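PDB 3ISM: CG4930 from Drosophila melanogaster, which binds the nuclease EndoG in a complex and inhibits it, and probably acts as a ribonuclease inhibitor. Local coordinates for residues L39-V44 / N58-T62; C139-D143 / F167-L171; L225-V230 / S244-I248; L276-Y280 / Y292-I296. The protein carries 1 engineered substitution. One frame throughout, in Å; residues are numbered along the deposited sequence.

Contact 1: residues L39-V44 / N58-T62; sequences LIETRV and NFDRT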
loop_
_atom_site.group_PDB
_atom_site.type_symbol
_atom_site.label_atom_id
_atom_site.label_comp_id
_atom_site.label_asym_id
_atom_site.label_seq_id
_atom_site.Cartn_x
_atom_site.Cartn_y
_atom_site.Cartn_z
ATOM N N LEU C 39 -31.441 -6.126 17.671
ATOM C CA LEU C 39 -31.525 -4.691 17.439
ATOM C C LEU C 39 -30.177 -4.088 17.007
ATOM O O LEU C 39 -30.120 -3.324 16.055
ATOM C CB LEU C 39 -32.051 -3.981 18.688
ATOM C CG LEU C 39 -33.480 -4.312 19.137
ATOM C CD1 LEU C 39 -33.709 -3.771 20.539
ATOM C CD2 LEU C 39 -34.519 -3.786 18.133
ATOM N N ILE C 40 -29.104 -4.429 17.724
ATOM C CA ILE C 40 -27.748 -4.035 17.323
ATOM C C ILE C 40 -27.416 -4.520 15.916
ATOM O O ILE C 40 -26.948 -3.750 15.075
ATOM C CB ILE C 40 -26.696 -4.578 18.326
ATOM C CG1 ILE C 40 -27.008 -4.061 19.731
ATOM C CG2 ILE C 40 -25.267 -4.197 17.898
ATOM C CD1 ILE C 40 -26.884 -2.516 19.867
ATOM N N GLU C 41 -27.689 -5.794 15.661
ATOM C CA GLU C 41 -27.309 -6.430 14.404
ATOM C C GLU C 41 -28.004 -5.805 13.200
ATOM O O GLU C 41 -27.396 -5.641 12.146
ATOM C CB GLU C 41 -27.600 -7.926 14.485
ATOM C CG GLU C 41 -27.411 -8.702 13.199
ATOM C CD GLU C 41 -28.155 -10.025 13.230
ATOM O OE1 GLU C 41 -28.458 -10.507 14.348
ATOM O OE2 GLU C 41 -28.438 -10.570 12.142
ATOM N N THR C 42 -29.267 -5.432 13.373
ATOM C CA THR C 42 -30.075 -4.886 12.281
ATOM C C THR C 42 -30.080 -3.342 12.195
ATOM O O THR C 42 -30.209 -2.784 11.106
ATOM C CB THR C 42 -31.530 -5.397 12.380
ATOM O OG1 THR C 42 -32.054 -5.072 13.676
ATOM C CG2 THR C 42 -31.578 -6.912 12.206
ATOM N N ARG C 43 -29.940 -2.657 13.332
ATOM C CA ARG C 43 -30.105 -1.195 13.365
ATOM C C ARG C 43 -28.809 -0.423 13.591
ATOM O O ARG C 43 -28.747 0.791 13.358
ATOM C CB ARG C 43 -31.137 -0.791 14.419
ATOM C CG ARG C 43 -32.432 -1.581 14.331
ATOM C CD ARG C 43 -33.610 -0.809 14.877
ATOM N NE ARG C 43 -34.851 -1.572 14.757
ATOM C CZ ARG C 43 -35.975 -1.279 15.408
ATOM N NH1 ARG C 43 -36.020 -0.235 16.226
ATOM N NH2 ARG C 43 -37.057 -2.028 15.239
ATOM N N VAL C 44 -27.778 -1.113 14.061
ATOM C CA VAL C 44 -26.524 -0.441 14.368
ATOM C C VAL C 44 -25.363 -0.948 13.504
ATOM O O VAL C 44 -24.675 -0.154 12.846
ATOM C CB VAL C 44 -26.184 -0.532 15.870
ATOM C CG1 VAL C 44 -24.999 0.345 16.188
ATOM C CG2 VAL C 44 -27.377 -0.112 16.707
ATOM N N ASN C 58 -29.850 5.238 16.727
ATOM C CA ASN C 58 -30.274 3.835 16.773
ATOM C C ASN C 58 -29.643 3.090 17.954
ATOM O O ASN C 58 -30.321 2.332 18.666
ATOM C CB ASN C 58 -29.942 3.115 15.458
ATOM C CG ASN C 58 -30.902 3.475 14.324
ATOM O OD1 ASN C 58 -31.900 4.182 14.529
ATOM N ND2 ASN C 58 -30.599 2.993 13.116
ATOM N N PHE C 59 -28.350 3.310 18.166
ATOM C CA PHE C 59 -27.692 2.696 19.313
ATOM C C PHE C 59 -28.172 3.309 20.617
ATOM O O PHE C 59 -28.392 2.576 21.586
ATOM C CB PHE C 59 -26.160 2.764 19.269
ATOM C CG PHE C 59 -25.515 2.106 20.479
ATOM C CD1 PHE C 59 -25.415 0.721 20.547
ATOM C CD2 PHE C 59 -25.082 2.861 21.567
ATOM C CE1 PHE C 59 -24.879 0.099 21.663
ATOM C CE2 PHE C 59 -24.527 2.237 22.695
ATOM C CZ PHE C 59 -24.422 0.861 22.741
ATOM N N ASP C 60 -28.305 4.636 20.663
ATOM C CA ASP C 60 -28.791 5.294 21.891
ATOM C C ASP C 60 -30.162 4.746 22.320
ATOM O O ASP C 60 -30.385 4.516 23.509
ATOM C CB ASP C 60 -28.841 6.812 21.717
ATOM C CG ASP C 60 -29.232 7.550 23.002
ATOM O OD1 ASP C 60 -30.336 7.330 23.544
ATOM O OD2 ASP C 60 -28.431 8.387 23.461
ATOM N N ARG C 61 -31.059 4.515 21.356
ATOM C CA ARG C 61 -32.359 3.910 21.641
ATOM C C ARG C 61 -32.274 2.431 22.033
ATOM O O ARG C 61 -33.068 1.958 22.827
ATOM C CB ARG C 61 -33.312 4.058 20.453
ATOM C CG ARG C 61 -33.851 5.468 20.211
ATOM C CD ARG C 61 -34.929 5.864 21.227
ATOM N NE ARG C 61 -36.130 5.017 21.168
ATOM C CZ ARG C 61 -37.127 5.172 20.292
ATOM N NH1 ARG C 61 -37.080 6.135 19.377
ATOM N NH2 ARG C 61 -38.173 4.350 20.323
ATOM N N THR C 62 -31.344 1.688 21.459
ATOM C CA THR C 62 -31.138 0.310 21.897
ATOM C C THR C 62 -30.544 0.252 23.322
ATOM O O THR C 62 -31.017 -0.508 24.186
ATOM C CB THR C 62 -30.267 -0.496 20.899
ATOM O OG1 THR C 62 -30.806 -0.350 19.573
ATOM C CG2 THR C 62 -30.289 -1.975 21.279
#

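Contact 2: residues C139-D143 / F167-L171; sequences CWSRD and FAASL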
loop_
_atom_site.group_PDB
_atom_site.type_symbol
_atom_site.label_atom_id
_atom_site.label_comp_id
_atom_site.label_asym_id
_atom_site.label_seq_id
_atom_site.Cartn_x
_atom_site.Cartn_y
_atom_site.Cartn_z
ATOM N N CYS C 139 -16.476 2.294 31.533
ATOM C CA CYS C 139 -15.551 2.029 30.461
ATOM C C CYS C 139 -14.338 2.941 30.655
ATOM O O CYS C 139 -14.488 4.080 31.118
ATOM C CB CYS C 139 -16.214 2.321 29.107
ATOM S SG CYS C 139 -17.900 1.594 28.924
ATOM N N TRP C 140 -13.160 2.426 30.312
ATOM C CA TRP C 140 -11.897 3.167 30.427
ATOM C C TRP C 140 -10.828 2.601 29.481
ATOM O O TRP C 140 -11.151 1.806 28.603
ATOM C CB TRP C 140 -11.395 3.203 31.883
ATOM C CG TRP C 140 -10.949 1.906 32.494
ATOM C CD1 TRP C 140 -11.714 0.800 32.724
ATOM C CD2 TRP C 140 -9.648 1.610 33.031
ATOM N NE1 TRP C 140 -10.966 -0.175 33.349
ATOM C CE2 TRP C 140 -9.698 0.303 33.559
ATOM C CE3 TRP C 140 -8.441 2.322 33.107
ATOM C CZ2 TRP C 140 -8.582 -0.316 34.145
ATOM C CZ3 TRP C 140 -7.341 1.715 33.679
ATOM C CH2 TRP C 140 -7.417 0.407 34.195
ATOM N N SER C 141 -9.559 2.975 29.658
ATOM C CA SER C 141 -8.546 2.552 28.673
ATOM C C SER C 141 -8.262 1.042 28.620
ATOM O O SER C 141 -7.652 0.554 27.669
ATOM C CB SER C 141 -7.245 3.357 28.798
ATOM O OG SER C 141 -6.633 3.147 30.049
ATOM N N ARG C 142 -8.709 0.305 29.630
ATOM C CA ARG C 142 -8.528 -1.139 29.621
ATOM C C ARG C 142 -9.411 -1.767 28.548
ATOM O O ARG C 142 -9.022 -2.753 27.924
ATOM C CB ARG C 142 -8.849 -1.725 30.998
ATOM C CG ARG C 142 -8.407 -3.163 31.241
ATOM C CD ARG C 142 -6.904 -3.355 31.184
ATOM N NE ARG C 142 -6.145 -2.481 32.079
ATOM C CZ ARG C 142 -5.759 -2.806 33.312
ATOM N NH1 ARG C 142 -6.076 -3.991 33.830
ATOM N NH2 ARG C 142 -5.058 -1.938 34.032
ATOM N N ASP C 143 -10.578 -1.174 28.321
ATOM C CA ASP C 143 -11.582 -1.793 27.461
ATOM C C ASP C 143 -12.134 -0.930 26.317
ATOM O O ASP C 143 -12.995 -1.392 25.566
ATOM C CB ASP C 143 -12.729 -2.331 28.352
ATOM C CG ASP C 143 -13.110 -1.356 29.481
ATOM O OD1 ASP C 143 -13.218 -0.140 29.208
ATOM O OD2 ASP C 143 -13.307 -1.801 30.636
ATOM N N PHE C 167 -8.404 -4.566 39.034
ATOM C CA PHE C 167 -7.206 -4.009 38.421
ATOM C C PHE C 167 -6.396 -3.063 39.317
ATOM O O PHE C 167 -5.388 -2.494 38.868
ATOM C CB PHE C 167 -7.568 -3.285 37.131
ATOM C CG PHE C 167 -8.563 -2.172 37.307
ATOM C CD1 PHE C 167 -9.879 -2.342 36.926
ATOM C CD2 PHE C 167 -8.179 -0.943 37.829
ATOM C CE1 PHE C 167 -10.798 -1.314 37.077
ATOM C CE2 PHE C 167 -9.096 0.089 37.982
ATOM C CZ PHE C 167 -10.405 -0.095 37.597
ATOM N N ALA C 168 -6.828 -2.871 40.561
ATOM C CA ALA C 168 -6.158 -1.910 41.452
ATOM C C ALA C 168 -4.665 -2.197 41.613
ATOM O O ALA C 168 -3.844 -1.282 41.500
ATOM C CB ALA C 168 -6.843 -1.835 42.807
ATOM N N ALA C 169 -4.325 -3.463 41.863
ATOM C CA ALA C 169 -2.924 -3.866 42.054
ATOM C C ALA C 169 -2.069 -3.583 40.825
ATOM O O ALA C 169 -0.929 -3.139 40.962
ATOM C CB ALA C 169 -2.827 -5.334 42.447
ATOM N N SER C 170 -2.638 -3.822 39.637
ATOM C CA SER C 170 -1.966 -3.553 38.357
ATOM C C SER C 170 -1.607 -2.082 38.169
ATOM O O SER C 170 -0.528 -1.776 37.666
ATOM C CB SER C 170 -2.796 -4.048 37.159
ATOM O OG SER C 170 -3.863 -3.158 36.818
ATOM N N LEU C 171 -2.495 -1.179 38.579
ATOM C CA LEU C 171 -2.238 0.260 38.447
ATOM C C LEU C 171 -1.122 0.790 39.337
ATOM O O LEU C 171 -0.382 1.687 38.923
ATOM C CB LEU C 171 -3.499 1.070 38.696
ATOM C CG LEU C 171 -4.532 0.978 37.584
ATOM C CD1 LEU C 171 -5.751 1.754 38.009
ATOM C CD2 LEU C 171 -3.955 1.491 36.251
#

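Contact 3: residues L225-V230 / S244-I248; sequences LMKRFV and SVKKI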
loop_
_atom_site.group_PDB
_atom_site.type_symbol
_atom_site.label_atom_id
_atom_site.label_comp_id
_atom_site.label_asym_id
_atom_site.label_seq_id
_atom_site.Cartn_x
_atom_site.Cartn_y
_atom_site.Cartn_z
ATOM N N LEU C 225 35.092 -12.884 -12.106
ATOM C CA LEU C 225 35.241 -11.496 -12.544
ATOM C C LEU C 225 33.902 -10.757 -12.538
ATOM O O LEU C 225 33.840 -9.567 -12.220
ATOM C CB LEU C 225 35.871 -11.437 -13.939
ATOM C CG LEU C 225 36.440 -10.095 -14.412
ATOM C CD1 LEU C 225 37.675 -9.702 -13.607
ATOM C CD2 LEU C 225 36.770 -10.148 -15.894
ATOM N N MET C 226 32.837 -11.476 -12.890
ATOM C CA MET C 226 31.483 -10.934 -12.860
ATOM C C MET C 226 30.994 -10.793 -11.417
ATOM O O MET C 226 30.208 -9.900 -11.105
ATOM C CB MET C 226 30.532 -11.835 -13.655
ATOM C CG MET C 226 29.257 -11.152 -14.151
ATOM S SD MET C 226 29.544 -10.059 -15.561
ATOM C CE MET C 226 27.861 -9.618 -15.981
ATOM N N LYS C 227 31.466 -11.678 -10.543
ATOM C CA LYS C 227 31.102 -11.643 -9.129
ATOM C C LYS C 227 31.826 -10.525 -8.371
ATOM O O LYS C 227 31.307 -10.003 -7.382
ATOM C CB LYS C 227 31.370 -12.998 -8.467
ATOM C CG LYS C 227 30.374 -14.087 -8.843
ATOM C CD LYS C 227 30.881 -15.466 -8.447
ATOM C CE LYS C 227 30.117 -16.564 -9.173
ATOM N NZ LYS C 227 30.701 -17.908 -8.915
ATOM N N ARG C 228 33.019 -10.165 -8.845
ATOM C CA ARG C 228 33.841 -9.134 -8.208
ATOM C C ARG C 228 33.401 -7.713 -8.562
ATOM O O ARG C 228 33.138 -6.900 -7.673
ATOM C CB ARG C 228 35.319 -9.308 -8.576
ATOM C CG ARG C 228 36.040 -10.429 -7.851
ATOM C CD ARG C 228 37.538 -10.341 -8.094
ATOM N NE ARG C 228 38.173 -11.657 -8.088
ATOM C CZ ARG C 228 38.769 -12.211 -7.035
ATOM N NH1 ARG C 228 38.826 -11.569 -5.871
ATOM N NH2 ARG C 228 39.312 -13.416 -7.149
ATOM N N PHE C 229 33.330 -7.420 -9.860
ATOM C CA PHE C 229 33.118 -6.049 -10.330
ATOM C C PHE C 229 31.676 -5.733 -10.732
ATOM O O PHE C 229 31.286 -4.564 -10.780
ATOM C CB PHE C 229 34.091 -5.715 -11.471
ATOM C CG PHE C 229 35.544 -5.812 -11.078
ATOM C CD1 PHE C 229 36.105 -4.889 -10.198
ATOM C CD2 PHE C 229 36.352 -6.826 -11.583
ATOM C CE1 PHE C 229 37.445 -4.977 -9.826
ATOM C CE2 PHE C 229 37.694 -6.920 -11.217
ATOM C CZ PHE C 229 38.240 -5.992 -10.337
ATOM N N VAL C 230 30.894 -6.774 -11.017
ATOM C CA VAL C 230 29.483 -6.616 -11.382
ATOM C C VAL C 230 28.587 -7.258 -10.326
ATOM O O VAL C 230 27.593 -6.671 -9.896
ATOM C CB VAL C 230 29.171 -7.231 -12.772
ATOM C CG1 VAL C 230 27.739 -6.921 -13.196
ATOM C CG2 VAL C 230 30.147 -6.724 -13.822
ATOM N N SER C 244 31.219 -1.549 -17.662
ATOM C CA SER C 244 31.737 -2.652 -16.842
ATOM C C SER C 244 31.149 -4.004 -17.264
ATOM O O SER C 244 31.799 -5.044 -17.139
ATOM C CB SER C 244 31.462 -2.385 -15.356
ATOM O OG SER C 244 32.096 -3.342 -14.520
ATOM N N VAL C 245 29.913 -3.972 -17.758
ATOM C CA VAL C 245 29.264 -5.144 -18.343
ATOM C C VAL C 245 29.871 -5.463 -19.717
ATOM O O VAL C 245 30.135 -6.628 -20.025
ATOM C CB VAL C 245 27.722 -4.947 -18.435
ATOM C CG1 VAL C 245 27.095 -5.883 -19.470
ATOM C CG2 VAL C 245 27.071 -5.137 -17.061
ATOM N N LYS C 246 30.104 -4.423 -20.523
ATOM C CA LYS C 246 30.717 -4.573 -21.847
ATOM C C LYS C 246 32.126 -5.157 -21.769
ATOM O O LYS C 246 32.506 -5.984 -22.597
ATOM C CB LYS C 246 30.774 -3.235 -22.590
ATOM C CG LYS C 246 29.428 -2.654 -22.999
ATOM C CD LYS C 246 28.618 -3.600 -23.863
ATOM C CE LYS C 246 27.278 -2.988 -24.215
ATOM N NZ LYS C 246 27.428 -1.855 -25.174
ATOM N N LYS C 247 32.889 -4.721 -20.767
ATOM C CA LYS C 247 34.277 -5.147 -20.593
ATOM C C LYS C 247 34.397 -6.650 -20.357
ATOM O O LYS C 247 35.340 -7.283 -20.831
ATOM C CB LYS C 247 34.956 -4.365 -19.458
ATOM C CG LYS C 247 35.504 -3.000 -19.872
ATOM C CD LYS C 247 36.426 -2.419 -18.795
ATOM C CE LYS C 247 37.147 -1.148 -19.259
ATOM N NZ LYS C 247 36.252 0.044 -19.329
ATOM N N ILE C 248 33.434 -7.209 -19.635
ATOM C CA ILE C 248 33.402 -8.638 -19.358
ATOM C C ILE C 248 32.735 -9.381 -20.527
ATOM O O ILE C 248 33.027 -10.555 -20.783
ATOM C CB ILE C 248 32.698 -8.923 -18.004
ATOM C CG1 ILE C 248 33.343 -8.073 -16.897
ATOM C CG2 ILE C 248 32.745 -10.399 -17.648
ATOM C CD1 ILE C 248 33.028 -8.510 -15.479
#

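Contact 4: residues L276-Y280 / Y292-I296; sequences LLQEY and YNSWI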
loop_
_atom_site.group_PDB
_atom_site.type_symbol
_atom_site.label_atom_id
_atom_site.label_comp_id
_atom_site.label_asym_id
_atom_site.label_seq_id
_atom_site.Cartn_x
_atom_site.Cartn_y
_atom_site.Cartn_z
ATOM N N LEU C 276 31.445 -21.326 -21.820
ATOM C CA LEU C 276 31.397 -19.876 -21.633
ATOM C C LEU C 276 30.265 -19.212 -22.425
ATOM O O LEU C 276 29.571 -18.336 -21.904
ATOM C CB LEU C 276 32.751 -19.241 -21.985
ATOM C CG LEU C 276 32.866 -17.711 -21.946
ATOM C CD1 LEU C 276 32.434 -17.149 -20.601
ATOM C CD2 LEU C 276 34.272 -17.268 -22.259
ATOM N N LEU C 277 30.080 -19.647 -23.669
ATOM C CA LEU C 277 29.090 -19.060 -24.570
ATOM C C LEU C 277 27.664 -19.184 -24.051
ATOM O O LEU C 277 26.834 -18.312 -24.310
ATOM C CB LEU C 277 29.199 -19.685 -25.965
ATOM C CG LEU C 277 28.440 -19.056 -27.144
ATOM C CD1 LEU C 277 28.722 -17.558 -27.295
ATOM C CD2 LEU C 277 28.763 -19.804 -28.439
ATOM N N GLN C 278 27.386 -20.261 -23.317
ATOM C CA GLN C 278 26.066 -20.460 -22.721
ATOM C C GLN C 278 25.821 -19.495 -21.556
ATOM O O GLN C 278 24.721 -18.945 -21.420
ATOM C CB GLN C 278 25.869 -21.914 -22.280
ATOM C CG GLN C 278 24.411 -22.267 -21.965
ATOM C CD GLN C 278 24.200 -23.734 -21.640
ATOM O OE1 GLN C 278 25.107 -24.419 -21.162
ATOM N NE2 GLN C 278 22.988 -24.223 -21.890
ATOM N N GLU C 279 26.850 -19.281 -20.735
ATOM C CA GLU C 279 26.704 -18.365 -19.616
ATOM C C GLU C 279 26.798 -16.895 -20.026
ATOM O O GLU C 279 26.064 -16.055 -19.491
ATOM C CB GLU C 279 27.645 -18.722 -18.461
ATOM C CG GLU C 279 27.302 -20.058 -17.776
ATOM C CD GLU C 279 25.811 -20.389 -17.776
ATOM O OE1 GLU C 279 24.995 -19.549 -17.325
ATOM O OE2 GLU C 279 25.458 -21.503 -18.222
ATOM N N TYR C 280 27.657 -16.586 -20.995
ATOM C CA TYR C 280 27.700 -15.239 -21.543
ATOM C C TYR C 280 26.355 -14.890 -22.197
ATOM O O TYR C 280 25.844 -13.788 -21.994
ATOM C CB TYR C 280 28.878 -15.055 -22.503
ATOM C CG TYR C 280 28.773 -13.825 -23.373
ATOM C CD1 TYR C 280 28.588 -12.556 -22.818
ATOM C CD2 TYR C 280 28.864 -13.929 -24.752
ATOM C CE1 TYR C 280 28.472 -11.435 -23.627
ATOM C CE2 TYR C 280 28.766 -12.812 -25.562
ATOM C CZ TYR C 280 28.569 -11.573 -24.998
ATOM O OH TYR C 280 28.469 -10.476 -25.818
ATOM N N TYR C 292 25.266 -9.297 -28.518
ATOM C CA TYR C 292 25.293 -10.733 -28.682
ATOM C C TYR C 292 24.617 -11.143 -29.987
ATOM O O TYR C 292 25.142 -11.977 -30.725
ATOM C CB TYR C 292 24.604 -11.419 -27.500
ATOM C CG TYR C 292 24.780 -12.910 -27.518
ATOM C CD1 TYR C 292 25.780 -13.505 -26.775
ATOM C CD2 TYR C 292 23.955 -13.728 -28.295
ATOM C CE1 TYR C 292 25.969 -14.866 -26.797
ATOM C CE2 TYR C 292 24.123 -15.094 -28.318
ATOM C CZ TYR C 292 25.140 -15.659 -27.570
ATOM O OH TYR C 292 25.334 -17.020 -27.573
ATOM N N ASN C 293 23.461 -10.543 -30.271
ATOM C CA ASN C 293 22.664 -10.889 -31.450
ATOM C C ASN C 293 23.324 -10.539 -32.783
ATOM O O ASN C 293 23.074 -11.189 -33.797
ATOM C CB ASN C 293 21.274 -10.256 -31.359
ATOM C CG ASN C 293 20.400 -10.930 -30.318
ATOM O OD1 ASN C 293 20.747 -11.993 -29.797
ATOM N ND2 ASN C 293 19.265 -10.309 -30.000
ATOM N N SER C 294 24.170 -9.516 -32.772
ATOM C CA SER C 294 24.942 -9.162 -33.947
ATOM C C SER C 294 26.133 -10.107 -34.101
ATOM O O SER C 294 26.335 -10.694 -35.169
ATOM C CB SER C 294 25.412 -7.709 -33.851
ATOM O OG SER C 294 24.418 -6.914 -33.226
ATOM N N TRP C 295 26.899 -10.261 -33.021
ATOM C CA TRP C 295 28.168 -11.002 -33.026
ATOM C C TRP C 295 27.992 -12.505 -33.202
ATOM O O TRP C 295 28.831 -13.153 -33.837
ATOM C CB TRP C 295 28.951 -10.704 -31.739
ATOM C CG TRP C 295 30.155 -11.588 -31.453
ATOM C CD1 TRP C 295 31.439 -11.392 -31.875
ATOM C CD2 TRP C 295 30.181 -12.773 -30.638
ATOM N NE1 TRP C 295 32.259 -12.381 -31.386
ATOM C CE2 TRP C 295 31.514 -13.245 -30.628
ATOM C CE3 TRP C 295 29.208 -13.484 -29.921
ATOM C CZ2 TRP C 295 31.899 -14.396 -29.931
ATOM C CZ3 TRP C 295 29.592 -14.628 -29.227
ATOM C CH2 TRP C 295 30.926 -15.068 -29.235
ATOM N N ILE C 296 26.915 -13.062 -32.645
ATOM C CA ILE C 296 26.713 -14.521 -32.705
ATOM C C ILE C 296 26.615 -15.032 -34.158
ATOM O O ILE C 296 27.036 -16.154 -34.462
ATOM C CB ILE C 296 25.538 -15.010 -31.780
ATOM C CG1 ILE C 296 25.690 -16.489 -31.418
ATOM C CG2 ILE C 296 24.149 -14.688 -32.373
ATOM C CD1 ILE C 296 26.903 -16.814 -30.596
#

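Contact 1: residues L39-V44 / N58-T62
Thr62 pushes its methyl group between two side chains of the facing helix, CG2 lying 3.7 Å from Leu39 CB and equally 3.7 Å from Ile40 CD1. The torsion accounts for this: OG1 sits beside the residue's own backbone N (chi1 -51°), which turns CG2 to the neighbour and leaves the hydroxyl to donate backward, Thr62 OG1 to Asn58 O, at 2.9 Å. The backbone N of Thr62 reaches the same oxygen from the other face of its carbonyl plane, and two donors thus grip it. Ile40 CD1 also meets the rim of the Phe59 ring close to its plane, 3.6 Å from Phe59 CD1. At the C-terminal end of residues 39-44, Val44 CG2 lies 3.8 Å from Phe59 CA, packing on the backbone as well as on CB.

One hydrogen bond joins the segments: Asn58 ND2 donates to Arg43 O over 2.9 Å, with an N-H...O angle of 151°. The donor lies in the carbonyl plane on a lone pair. With Asn58 replaced by an alanine, the Arg43 carbonyl would probably lose its side-chain donor and the tie at that end would weaken. Arg43 itself turns elsewhere, its guanidinium bonding to the carbonyl of Asp24 and meeting Tyr25 in a cation-pi contact, while Tyr102 of helix 81-102 meets the Phe59 ring.

The local axes pass 10.1 Å apart at 165°, so helices 32-43 and 52-75 form an antiparallel helical hairpin, here within the Ku C-terminal-domain-like region of an all-helical fold.

Contact 2: residues C139-D143 / F167-L171
The Trp140 indole lies between two groups: Arg142 CB is over one face, and on the opposite face Phe167 CZ stands offset toward the rim. At the indole edge, near its plane, Leu171 CD2 approaches Trp140 CH2 to 4.2 Å. The Phe167 ring in turn receives Trp140 CZ2 over its centre; CZ2 lies 3.7 Å from Phe167 CG, and its distances to the six ring carbons are all similar. With centroids 4.5 Å apart and planes at 41°, the rings meet obliquely. Both aromatic side chains take the crowded position with CG between backbone N and carbonyl carbon (chi1 67° for Trp140, 58° for Phe167).

Trp140 CZ2 also lies over one face of the Arg142 guanidinium, offset toward its rim, and an edge of that group is presented to Ser170. Arg142 NH2 donates to Ser170 OG over 3.3 Å, nearly straight and close to the guanidinium plane, but Arg142 is modelled in two conformers and this long bond is correspondingly provisional. Ser170 OG itself donates to Phe167 O at 2.6 Å, folding back onto the start of helix 168-173. On the other segment, Trp140 N is bonded to Asp143 OD1 at 2.8 Å through the syn lone pair, and Asp143 OD2 forms a salt bridge with Arg96. Pro153 and Pro154 also touch Trp140. On the CG8862 chain, Arg134 donates a hydrogen bond to Ser141 O and Gln130 packs on Arg142.

Chemically, then, the firm part of the contact is aromatic and apolar, whereas its single polar link across the segments rests on an arginine modelled in two conformers beside the partner protein.

Contact 3: residues L225-V230 / S244-I248
Leu225 meets Ile248 first, its CG 3.9 Å from Ile248 CD1. Ile248 CD1 lies closer still to the backbone, 3.5 Å from Leu225 O. Next, Met226 bends at chi2, so that its sulfur comes alongside the isoleucine and touches both branches: SD is 3.8 Å from Ile248 CD1 and 3.8 Å from Ile248 CG2. One turn on, Phe229 turns its ring away from the partner helix, and its backbone O stays 4.0 Å from Ser244 OG, too far for a hydrogen bond. Val230 closes the segment with both methyls in use: CG2 is 3.8 Å from Ile248 CD1, and CG1 packs loosely on Val245 CG2 at 4.3 Å.

Ile248 is the shared partner of Leu225, Met226 and Val230. Its outer chain is extended (chi2 -164°), which carries CD1 out among the three. Helices 220-229 and 238-261 run antiparallel here, the local axes 10.8 Å apart at 163°. Tyr287 of helix 267-287 touches Met226, Val230 and Val245, linking the pair to the rest of the bundle.

Between the segments every link is apolar or van der Waals, which implies that this surface contact rests largely on the buried Ile248 and on shape rather than on directional bonds.

Contact 4: residues L276-Y280 / Y292-I296
Tyr280 and Tyr292 run alongside each other in opposite senses, their planes at 54° and their centroids 5.3 Å apart, an oblique pair. The tightest approach is Tyr280 CE2 to Tyr292 CD1 at 3.3 Å, with CE2 arriving at the edge of the Tyr292 ring, near its plane. Leu277 lies nearly perpendicular to Tyr292, and its CD1 is 3.4 Å from Tyr292 OH. Leu277 CD1 also meets the edge of the Trp295 indole, 3.6 Å from Trp295 CZ3, and reaches Ile296 CD1 at 3.8 Å. One leucine branch therefore meets three residues of the opposing helix. Tyr292 has CG opposite its backbone N (chi1 -172°), which sends the ring across to Leu277 and Tyr280 and lets its hydroxyl hydrogen-bond to Leu321 O. Replacing this tyrosine with an alanine would probably open a gap beside Leu277 and Tyr280 and leave the Leu321 carbonyl without its hydroxyl partner.

The axes of segments 276-280 and 292-296 pass 13.0 Å apart at 153°, making helices 267-287 and 290-305 a wide antiparallel pair spaced by rings. Helix 238-261 lies alongside, Arg253 touching Trp295 and bonding to Tyr280 OH, while Tyr222 of helix 220-229 packs on Tyr280.

How the contacts relate
Contact 4 is the buried one, contacts 1 and 2 are partly buried, and contact 3 lies at the surface. Contacts 1 and 3 share a geometry, a short helix antiparallel to a longer one at 165° and 163°, but contact 1 adds a side-chain-to-carbonyl hydrogen bond where contact 3 has none between its segments and is mainly apolar. Contacts 2 and 4 both bring aromatic rings together obliquely, the former between a loop and a helix start beside CG8862, the latter between two helices. Contacts 3 and 4 sit about 15 Å apart between centres in one bundle, where helices 238-261 and 267-287 are consecutive; contacts 1 and 2 lie on the opposite side of the chain's centre, their centres about 64 to 73 Å away.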